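Local coordinates for protein enoyl-CoA hydratase/isomerase (Shewanella pealeana, PDB 4KPK) that probably acts as an isomerase or hydratase on acyl-CoA substrates, with the fold of the crotonase-like enzymes, at residues H39-T44 and A50-D55; L152-D157 and L212-D217. One frame throughout, in Å; residues are numbered along the deposited sequence.

Interaction 1 of 2, residues H39-T44 and A50-D55; sequences HYLSCT and AQMVLD. With EDO (1,2-ethanediol), chain B.
Ser-42 and Val-53 form a hydrogen-bonded pair of the beta hairpin made by strands 41-46 and 49-54, which edges the main sheet of the crotonase-like fold within this chain. The axes of 41-44 and 50-54 approach to 4.7 Å and run antiparallel (165°). Backbone bonds come first: Ser-42 N donates to Val-53 O and Val-53 N returns to Ser-42 O, each at 2.9 Å. Two residues on, Thr-44 and Gln-51 make the same two-way exchange, with Gln-51 N at 2.9 Å from Thr-44 O. At the other end Asp-55 N reaches Tyr-40 O (2.8 Å), and a water lies between His-39 O and Asp-55 O. Between these pairs, CA-H...O contacts run from Leu-41 to Val-53 O and from Cys-43 to Gln-51 O.

Apolar contacts gather on the face of Leu-41, Cys-43, Met-52 (a selenomethionine) and Leu-54. With CG beside its own backbone N (chi1 -60°), the end of the Leu-41 side chain comes nearer the partner strand: CD1 meets Met-52 CG, and CD2 meets Leu-54 CD1 at 4.2 Å. Helix 65-80 covers Met-52 and Leu-54 on this side, while Leu-34 of helix 30-37 touches Cys-43.

On the face of Ser-42, Thr-44, Gln-51 and Val-53, polar groups mix with the Val-53 methyls; Gln-51 OE1 is hydrogen-bonded to Lys-90 of the next strand. After strand 49-54, Asp-55 OD1 is hydrogen-bonded to Asn-92. The Thr-44 and Gln-51 side chains cross obliquely, Thr-44 OG1 resting 3.7 Å from Gln-51 CB.

Interaction 2 of 2, residues L152-D157 and L212-D217; sequences LICCSD and LQIIHD
Ile-214 meets Ile-153 and Cys-154 of helix 148-155 with both branches of its side chain. From CB, the short branch ends in CG2, 4.2 Å from Ile-153 CG2, the two side chains crossing at about a right angle. The long branch runs through CG1, set beside the backbone N (chi1 -72°), and bends again at chi2 (-65°) to bring CD1 within 3.4 Å of Cys-154 SG. The Ile-214 carbonyl also lies against this helix, its O 3.5 Å from Ile-153 CG2.

Farther along, His-216 NE2 comes 3.2 Å from Asp-157 O, but at an angle too poor for a hydrogen bond. A water lies between the two, its bond to NE2 weak and its place doubtful; Arg-192 of the second subunit is a weak alternative partner of NE2. Replacing His-216 by alanine would probably open a gap beside the Asp-157 carbonyl and leave that arginine without its weak ring partner. The Asp-157 carboxylate is shared between Lys-245 and Arg-195 of the second subunit. Just before Ile-214, Gln-213 closes helix 206-212 with a Schellman motif, leading the chain on to strand 217-218 of the crotonase-like fold.

Interaction 1 closes along the chain before interaction 2 opens, and their centres lie 20 Å apart, although the nearest atoms come within about 5 Å without touching. The same mixed sheet connects them: the hairpin of interaction 1 supplies its first two strands, whereas segment 152-157 leads into strand 158-161, and segment 212-217 runs into the short strand 217-218 at the other edge of the sheet within this chain. Strands 86-91 and 137-141 lie between. Interaction 1 is thus local, joining neighbours in sequence, while interaction 2 joins segments 55 residues apart. No other chain of the assembly touches 39-44 or 50-55, so interaction 2, unlike interaction 1, sits beside a subunit contact.

Interaction 1 of 2, residues H39-T44 and A50-D55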
loop_
_atom_site.group_PDB
_atom_site.type_symbol
_atom_site.label_atom_id
_atom_site.label_comp_id
_atom_site.label_asym_id
_atom_site.label_seq_id
_atom_site.Cartn_x
_atom_site.Cartn_y
_atom_site.Cartn_z
ATOM N N HIS A 39 18.233 -30.007 15.241
ATOM C CA HIS A 39 19.505 -30.138 14.538
ATOM C C HIS A 39 20.021 -28.770 14.107
ATOM O O HIS A 39 21.211 -28.533 14.167
ATOM C CB HIS A 39 19.352 -31.027 13.272
ATOM C CG HIS A 39 18.779 -32.402 13.535
ATOM N ND1 HIS A 39 19.541 -33.446 14.020
ATOM C CD2 HIS A 39 17.519 -32.899 13.384
ATOM C CE1 HIS A 39 18.778 -34.524 14.156
ATOM N NE2 HIS A 39 17.545 -34.216 13.788
ATOM N N TYR A 40 19.101 -27.925 13.633
ATOM C CA TYR A 40 19.374 -26.689 12.947
ATOM C C TYR A 40 18.998 -25.434 13.674
ATOM O O TYR A 40 19.459 -24.311 13.306
ATOM C CB TYR A 40 18.626 -26.653 11.638
ATOM C CG TYR A 40 19.040 -27.662 10.608
ATOM C CD1 TYR A 40 20.211 -28.424 10.714
ATOM C CD2 TYR A 40 18.296 -27.800 9.480
ATOM C CE1 TYR A 40 20.573 -29.321 9.718
ATOM C CE2 TYR A 40 18.664 -28.668 8.493
ATOM C CZ TYR A 40 19.782 -29.422 8.609
ATOM O OH TYR A 40 20.059 -30.261 7.563
ATOM N N LEU A 41 18.206 -25.590 14.721
ATOM C CA LEU A 41 17.747 -24.446 15.504
ATOM C C LEU A 41 18.208 -24.575 16.956
ATOM O O LEU A 41 18.448 -25.679 17.424
ATOM C CB LEU A 41 16.212 -24.387 15.488
ATOM C CG LEU A 41 15.531 -24.231 14.135
ATOM C CD1 LEU A 41 13.997 -24.361 14.239
ATOM C CD2 LEU A 41 15.941 -22.890 13.551
ATOM N N SER A 42 18.285 -23.424 17.646
ATOM C CA SER A 42 18.231 -23.337 19.107
ATOM C C SER A 42 16.949 -22.697 19.499
ATOM O O SER A 42 16.349 -21.914 18.731
ATOM C CB SER A 42 19.310 -22.388 19.710
ATOM O OG SER A 42 20.605 -22.791 19.372
ATOM N N CYS A 43 16.574 -22.909 20.747
ATOM C CA CYS A 43 15.439 -22.205 21.256
ATOM C C CYS A 43 15.597 -22.050 22.726
ATOM O O CYS A 43 16.079 -22.959 23.393
ATOM C CB CYS A 43 14.128 -22.936 20.858
ATOM S SG CYS A 43 14.015 -24.647 21.353
ATOM N N THR A 44 15.248 -20.865 23.234
ATOM C CA THR A 44 15.366 -20.550 24.661
ATOM C C THR A 44 14.186 -19.739 25.108
ATOM O O THR A 44 13.488 -19.115 24.290
ATOM C CB THR A 44 16.682 -19.744 24.982
ATOM O OG1 THR A 44 16.661 -18.503 24.269
ATOM C CG2 THR A 44 17.849 -20.526 24.562
ATOM N N ALA A 50 10.797 -15.497 24.073
ATOM C CA ALA A 50 11.193 -16.764 23.548
ATOM C C ALA A 50 12.034 -16.451 22.370
ATOM O O ALA A 50 11.793 -15.455 21.691
ATOM C CB ALA A 50 9.969 -17.585 23.091
ATOM N N GLN A 51 12.994 -17.314 22.085
ATOM C CA GLN A 51 13.820 -17.089 20.944
ATOM C C GLN A 51 13.903 -18.321 20.141
ATOM O O GLN A 51 14.093 -19.390 20.705
ATOM C CB GLN A 51 15.262 -16.691 21.364
ATOM C CG GLN A 51 15.267 -15.558 22.356
ATOM C CD GLN A 51 16.673 -15.001 22.571
ATOM O OE1 GLN A 51 17.525 -15.087 21.695
ATOM N NE2 GLN A 51 16.917 -14.464 23.735
HETATM N N MSE A 52 13.871 -18.129 18.825
HETATM C CA MSE A 52 14.100 -19.161 17.822
HETATM C C MSE A 52 15.293 -18.682 17.041
HETATM O O MSE A 52 15.265 -17.585 16.465
HETATM C CB MSE A 52 12.914 -19.344 16.873
HETATM C CG MSE A 52 13.173 -20.442 15.835
HETATM SE SE MSE A 52 11.496 -20.588 14.773
HETATM C CE MSE A 52 9.954 -21.513 15.449
ATOM N N VAL A 53 16.327 -19.528 17.005
ATOM C CA VAL A 53 17.611 -19.130 16.503
ATOM C C VAL A 53 18.121 -20.093 15.409
ATOM O O VAL A 53 18.338 -21.267 15.671
ATOM C CB VAL A 53 18.664 -19.011 17.622
ATOM C CG1 VAL A 53 20.004 -18.524 17.041
ATOM C CG2 VAL A 53 18.192 -18.075 18.731
ATOM N N LEU A 54 18.407 -19.528 14.228
ATOM C CA LEU A 54 18.952 -20.271 13.106
ATOM C C LEU A 54 20.393 -20.474 13.454
ATOM O O LEU A 54 21.226 -19.476 13.701
ATOM C CB LEU A 54 18.769 -19.568 11.759
ATOM C CG LEU A 54 17.345 -19.546 11.192
ATOM C CD1 LEU A 54 16.386 -18.952 12.191
ATOM C CD2 LEU A 54 17.238 -18.796 9.862
ATOM N N ASP A 55 20.660 -21.764 13.574
ATOM C CA ASP A 55 21.899 -22.286 14.196
ATOM C C ASP A 55 22.546 -23.322 13.305
ATOM O O ASP A 55 23.042 -24.338 13.744
ATOM C CB ASP A 55 21.612 -22.884 15.604
ATOM C CG ASP A 55 22.896 -23.148 16.404
ATOM O OD1 ASP A 55 23.852 -22.308 16.312
ATOM O OD2 ASP A 55 22.965 -24.189 17.093
HETATM C C1 EDO B . 20.777 -26.995 18.467
HETATM O O1 EDO B . 19.437 -27.485 18.460
HETATM C C2 EDO B . 20.705 -25.773 19.367
HETATM O O2 EDO B . 21.816 -25.716 20.244
HETATM O O HOH W 1 23.143 -27.139 13.495
#

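Interaction 2 of 2, residues L152-D157 and L212-D217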
loop_
_atom_site.group_PDB
_atom_site.type_symbol
_atom_site.label_atom_id
_atom_site.label_comp_id
_atom_site.label_asym_id
_atom_site.label_seq_id
_atom_site.Cartn_x
_atom_site.Cartn_y
_atom_site.Cartn_z
ATOM N N LEU A 152 9.804 -15.165 6.032
ATOM C CA LEU A 152 9.791 -14.993 7.461
ATOM C C LEU A 152 9.846 -13.560 7.893
ATOM O O LEU A 152 9.144 -13.169 8.813
ATOM C CB LEU A 152 10.977 -15.716 8.115
ATOM C CG LEU A 152 11.039 -17.244 7.840
ATOM C CD1 LEU A 152 12.285 -17.750 8.512
ATOM C CD2 LEU A 152 9.812 -18.033 8.290
ATOM N N ILE A 153 10.735 -12.774 7.305
ATOM C CA ILE A 153 10.850 -11.370 7.710
ATOM C C ILE A 153 9.552 -10.640 7.429
ATOM O O ILE A 153 9.002 -9.970 8.271
ATOM C CB ILE A 153 11.988 -10.679 6.938
ATOM C CG1 ILE A 153 13.294 -11.246 7.425
ATOM C CG2 ILE A 153 11.855 -9.169 7.085
ATOM C CD1 ILE A 153 14.409 -11.098 6.426
ATOM N N CYS A 154 9.024 -10.833 6.241
ATOM C CA CYS A 154 7.700 -10.315 5.917
ATOM C C CYS A 154 6.530 -10.853 6.707
ATOM O O CYS A 154 5.484 -10.216 6.697
ATOM C CB CYS A 154 7.439 -10.408 4.427
ATOM S SG CYS A 154 8.641 -9.291 3.675
ATOM N N CYS A 155 6.717 -11.956 7.427
ATOM C CA CYS A 155 5.687 -12.524 8.288
ATOM C C CYS A 155 5.775 -11.991 9.717
ATOM O O CYS A 155 4.841 -12.153 10.498
ATOM C CB CYS A 155 5.758 -14.053 8.257
ATOM S SG CYS A 155 5.075 -14.711 6.740
ATOM N N SER A 156 6.883 -11.339 10.040
ATOM C CA SER A 156 7.134 -10.857 11.400
ATOM C C SER A 156 6.486 -9.530 11.578
ATOM O O SER A 156 6.263 -8.839 10.627
ATOM C CB SER A 156 8.620 -10.743 11.674
ATOM O OG SER A 156 9.219 -12.033 11.545
ATOM N N ASP A 157 6.150 -9.177 12.813
ATOM C CA ASP A 157 5.489 -7.899 13.058
ATOM C C ASP A 157 6.550 -6.727 13.033
ATOM O O ASP A 157 6.222 -5.600 12.613
ATOM C CB ASP A 157 4.734 -7.949 14.376
ATOM C CG ASP A 157 3.588 -9.003 14.375
ATOM O OD1 ASP A 157 2.786 -9.044 13.415
ATOM O OD2 ASP A 157 3.490 -9.801 15.353
ATOM N N LEU A 212 11.196 0.494 1.533
ATOM C CA LEU A 212 10.129 -0.387 1.107
ATOM C C LEU A 212 9.343 -0.995 2.255
ATOM O O LEU A 212 8.281 -1.647 2.047
ATOM C CB LEU A 212 10.737 -1.527 0.358
ATOM C CG LEU A 212 11.417 -1.117 -0.933
ATOM C CD1 LEU A 212 11.927 -2.341 -1.624
ATOM C CD2 LEU A 212 10.540 -0.312 -1.858
ATOM N N GLN A 213 9.903 -0.803 3.461
ATOM C CA GLN A 213 9.294 -1.243 4.708
ATOM C C GLN A 213 9.419 -2.726 4.879
ATOM O O GLN A 213 8.740 -3.276 5.694
ATOM C CB GLN A 213 7.798 -0.830 4.862
ATOM C CG GLN A 213 7.573 0.660 5.005
ATOM C CD GLN A 213 6.122 1.033 5.271
ATOM O OE1 GLN A 213 5.451 0.463 6.130
ATOM N NE2 GLN A 213 5.640 2.018 4.532
ATOM N N ILE A 214 10.324 -3.377 4.161
ATOM C CA ILE A 214 10.688 -4.770 4.467
ATOM C C ILE A 214 11.247 -4.846 5.909
ATOM O O ILE A 214 10.982 -5.812 6.667
ATOM C CB ILE A 214 11.693 -5.308 3.405
ATOM C CG1 ILE A 214 11.009 -5.535 2.066
ATOM C CG2 ILE A 214 12.394 -6.565 3.891
ATOM C CD1 ILE A 214 9.940 -6.627 2.109
ATOM N N ILE A 215 12.009 -3.790 6.308
ATOM C CA ILE A 215 12.459 -3.711 7.681
ATOM C C ILE A 215 11.945 -2.433 8.254
ATOM O O ILE A 215 11.463 -1.594 7.507
ATOM C CB ILE A 215 13.946 -3.880 7.796
ATOM C CG1 ILE A 215 14.744 -2.684 7.178
ATOM C CG2 ILE A 215 14.337 -5.224 7.217
ATOM C CD1 ILE A 215 16.199 -2.980 6.961
ATOM N N HIS A 216 11.948 -2.376 9.584
ATOM C CA HIS A 216 11.506 -1.214 10.385
ATOM C C HIS A 216 12.673 -0.371 10.902
ATOM O O HIS A 216 12.495 0.798 11.161
ATOM C CB HIS A 216 10.634 -1.676 11.558
ATOM C CG HIS A 216 9.421 -2.447 11.117
ATOM N ND1 HIS A 216 8.269 -1.838 10.679
ATOM C CD2 HIS A 216 9.205 -3.774 10.985
ATOM C CE1 HIS A 216 7.390 -2.760 10.314
ATOM N NE2 HIS A 216 7.952 -3.944 10.461
ATOM N N ASP A 217 13.870 -0.932 11.016
ATOM C CA ASP A 217 15.020 -0.197 11.633
ATOM C C ASP A 217 16.323 -0.804 11.102
ATOM O O ASP A 217 16.350 -1.975 10.704
ATOM C CB ASP A 217 14.995 -0.341 13.172
ATOM C CG ASP A 217 15.965 0.647 13.913
ATOM O OD1 ASP A 217 16.095 1.815 13.485
ATOM O OD2 ASP A 217 16.595 0.272 14.949
HETATM O O HOH W 2 4.948 -5.468 10.537
#